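Dual function macrocyclase-peptidase POPB (Galerina marginata, PDB 5N4B) cleaves peptide bonds after prolyl residues and cyclises peptide precursors in the biosynthesis of the amanitin toxins. Local coordinates at residues S86-L91 and P116-F121. The protein carries 1 engineered substitution. Residues are numbered along the deposited sequence; the frame is centred on the assembly and turned at random.
Sequences SAPTLL and PALPDF
P88 meets L118 and F121 through carbon atoms alone. Its CG lies 4.3 Å from CD1 of L118, and its CB lies 4.2 Å from CZ of F121. The first is a branch end against a ring corner. The second is an oblique approach at the far end of the phenyl ring. L118 extends its side chain with CG anti to the backbone N (chi1 -179°), and with chi2 66° this brings CD1 to the proline although the CB itself does not point there. The F121 ring is backed within its own loop by P119, whose CB sits over the ring centre, 3.7 Å above the plane. W98 adds an edge-to-face ring contact to F121. L446 touches P88, L118 and F121, and F418 also packs on P88. Two residues before the proline, S86 OG donates to A87 O at 2.8 Å, from above the carbonyl plane, and also bonds to F99 N. The contact joins the outermost strand 84-90 of a four-stranded propeller blade to the loop that follows strand 109-113 and precedes helix 125-128. Strands 416-423 and 443-448 belong to the last blade, so the apolar cluster spans the seam between first and last blades. It lies away from the catalytic residues, but S86, A87, T89 and L91 pack on the bound peptide. The direct contact is apolar and small, so it rests on burial of carbon surface, not polar pairing.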
ATOM      1  N   SER A  86     -10.602  -9.857 -10.859  1.00  7.33           N
ATOM      2  CA  SER A  86     -11.154  -8.668 -10.228  1.00  7.96           C
ATOM      3  C   SER A  86     -12.658  -8.633 -10.373  1.00  7.85           C
ATOM      4  O   SER A  86     -13.266  -9.410 -11.097  1.00  8.91           O
ATOM      5  CB  SER A  86     -10.576  -7.397 -10.871  1.00  7.72           C
ATOM      6  OG  SER A  86     -11.140  -7.182 -12.184  1.00  8.18           O
ATOM      7  N   ALA A  87     -13.268  -7.653  -9.686  1.00  8.52           N
ATOM      8  CA  ALA A  87     -14.646  -7.293 -10.006  1.00  8.10           C
ATOM      9  C   ALA A  87     -14.709  -6.788 -11.456  1.00  9.02           C
ATOM     10  O   ALA A  87     -13.762  -6.160 -11.945  1.00 10.11           O
ATOM     11  CB  ALA A  87     -15.163  -6.193  -9.086  1.00  9.94           C
ATOM     12  N   PRO A  88     -15.803  -7.040 -12.175  1.00  7.67           N
ATOM     13  CA  PRO A  88     -15.956  -6.482 -13.526  1.00  9.31           C
ATOM     14  C   PRO A  88     -16.571  -5.088 -13.447  1.00 11.00           C
ATOM     15  O   PRO A  88     -17.263  -4.751 -12.478  1.00 11.13           O
ATOM     16  CB  PRO A  88     -16.907  -7.496 -14.187  1.00 11.18           C
ATOM     17  CG  PRO A  88     -17.847  -7.886 -13.053  1.00  9.93           C
ATOM     18  CD  PRO A  88     -16.954  -7.905 -11.821  1.00  9.53           C
ATOM     19  N   THR A  89     -16.313  -4.300 -14.498  1.00  9.02           N
ATOM     20  CA  THR A  89     -16.821  -2.934 -14.644  1.00  8.78           C
ATOM     21  C   THR A  89     -17.607  -2.866 -15.947  1.00  9.92           C
ATOM     22  O   THR A  89     -17.125  -3.281 -16.999  1.00 10.09           O
ATOM     23  CB  THR A  89     -15.673  -1.923 -14.671  1.00 10.49           C
ATOM     24  OG1 THR A  89     -14.923  -2.009 -13.466  1.00 12.84           O
ATOM     25  CG2 THR A  89     -16.229  -0.515 -14.796  1.00 13.28           C
ATOM     26  N   LEU A  90     -18.814  -2.307 -15.883  1.00  9.66           N
ATOM     27  CA  LEU A  90     -19.647  -2.136 -17.074  1.00 10.15           C
ATOM     28  C   LEU A  90     -19.359  -0.757 -17.647  1.00 10.36           C
ATOM     29  O   LEU A  90     -19.558   0.254 -16.962  1.00 11.96           O
ATOM     30  CB  LEU A  90     -21.131  -2.216 -16.670  1.00 10.71           C
ATOM     31  CG  LEU A  90     -22.125  -1.868 -17.785  1.00 12.32           C
ATOM     32  CD1 LEU A  90     -22.005  -2.765 -18.977  1.00 12.44           C
ATOM     33  CD2 LEU A  90     -23.575  -1.889 -17.216  1.00 14.33           C
ATOM     34  N   LEU A  91     -18.812  -0.728 -18.865  1.00 10.52           N
ATOM     35  CA  LEU A  91     -18.566   0.521 -19.572  1.00 12.82           C
ATOM     36  C   LEU A  91     -19.810   0.926 -20.349  1.00 11.91           C
ATOM     37  O   LEU A  91     -20.705   0.106 -20.625  1.00 13.99           O
ATOM     38  CB  LEU A  91     -17.337   0.412 -20.486  1.00 13.20           C
ATOM     39  CG  LEU A  91     -16.058   0.011 -19.767  1.00 12.66           C
ATOM     40  CD1 LEU A  91     -14.874   0.154 -20.766  1.00 14.42           C
ATOM     41  CD2 LEU A  91     -15.821   0.858 -18.534  1.00 14.29           C
ATOM     42  N   PRO A 116     -22.542  -8.027 -24.753  1.00 20.39           N
ATOM     43  CA  PRO A 116     -22.881  -6.868 -23.906  1.00 19.14           C
ATOM     44  C   PRO A 116     -23.871  -7.258 -22.818  1.00 19.43           C
ATOM     45  O   PRO A 116     -25.063  -6.873 -22.803  1.00 22.02           O
ATOM     46  CB  PRO A 116     -23.474  -5.882 -24.921  1.00 21.44           C
ATOM     47  CG  PRO A 116     -24.148  -6.814 -25.924  1.00 23.08           C
ATOM     48  CD  PRO A 116     -23.207  -7.965 -26.073  1.00 22.03           C
ATOM     49  N   ALA A 117     -23.433  -8.137 -21.947  1.00 18.22           N
ATOM     50  CA  ALA A 117     -24.252  -8.685 -20.871  1.00 21.78           C
ATOM     51  C   ALA A 117     -23.313  -9.185 -19.785  1.00 18.79           C
ATOM     52  O   ALA A 117     -22.176  -9.553 -20.069  1.00 18.93           O
ATOM     53  CB  ALA A 117     -25.083  -9.871 -21.387  1.00 23.35           C
ATOM     54  N   LEU A 118     -23.792  -9.202 -18.547  1.00 18.28           N
ATOM     55  CA  LEU A 118     -22.934  -9.672 -17.454  1.00 14.73           C
ATOM     56  C   LEU A 118     -22.632 -11.153 -17.647  1.00 15.87           C
ATOM     57  O   LEU A 118     -23.569 -11.964 -17.692  1.00 20.16           O
ATOM     58  CB  LEU A 118     -23.601  -9.426 -16.119  1.00 18.05           C
ATOM     59  CG  LEU A 118     -22.840  -9.844 -14.869  1.00 14.20           C
ATOM     60  CD1 LEU A 118     -21.611  -9.059 -14.652  1.00 15.31           C
ATOM     61  CD2 LEU A 118     -23.802  -9.656 -13.696  1.00 19.21           C
ATOM     62  N   PRO A 119     -21.370 -11.560 -17.741  1.00 16.84           N
ATOM     63  CA  PRO A 119     -21.080 -12.979 -17.946  1.00 19.03           C
ATOM     64  C   PRO A 119     -21.520 -13.867 -16.796  1.00 18.15           C
ATOM     65  O   PRO A 119     -21.616 -13.443 -15.640  1.00 17.93           O
ATOM     66  CB  PRO A 119     -19.545 -12.993 -18.079  1.00 17.64           C
ATOM     67  CG  PRO A 119     -19.217 -11.723 -18.544  1.00 16.19           C
ATOM     68  CD  PRO A 119     -20.160 -10.756 -17.886  1.00 16.57           C
ATOM     69  N   ASP A 120     -21.777 -15.122 -17.150  1.00 20.80           N
ATOM     70  CA  ASP A 120     -21.813 -16.247 -16.223  1.00 21.53           C
ATOM     71  C   ASP A 120     -20.376 -16.725 -16.100  1.00 22.90           C
ATOM     72  O   ASP A 120     -19.878 -17.489 -16.933  1.00 21.80           O
ATOM     73  CB  ASP A 120     -22.724 -17.353 -16.735  1.00 24.26           C
ATOM     74  CG  ASP A 120     -22.703 -18.570 -15.851  1.00 32.51           C
ATOM     75  OD1 ASP A 120     -21.990 -18.554 -14.819  1.00 26.88           O
ATOM     76  OD2 ASP A 120     -23.432 -19.544 -16.186  1.00 33.30           O
ATOM     77  N   PHE A 121     -19.683 -16.244 -15.065  1.00 19.80           N
ATOM     78  CA  PHE A 121     -18.260 -16.510 -14.934  1.00 19.22           C
ATOM     79  C   PHE A 121     -17.935 -17.963 -14.621  1.00 22.69           C
ATOM     80  O   PHE A 121     -16.764 -18.364 -14.789  1.00 23.25           O
ATOM     81  CB  PHE A 121     -17.599 -15.547 -13.941  1.00 17.96           C
ATOM     82  CG  PHE A 121     -17.548 -14.157 -14.418  1.00 15.35           C
ATOM     83  CD1 PHE A 121     -16.565 -13.734 -15.285  1.00 15.32           C
ATOM     84  CD2 PHE A 121     -18.487 -13.236 -13.993  1.00 16.35           C
ATOM     85  CE1 PHE A 121     -16.510 -12.455 -15.700  1.00 14.53           C
ATOM     86  CE2 PHE A 121     -18.475 -11.924 -14.423  1.00 16.50           C
ATOM     87  CZ  PHE A 121     -17.467 -11.515 -15.290  1.00 15.87           C
TER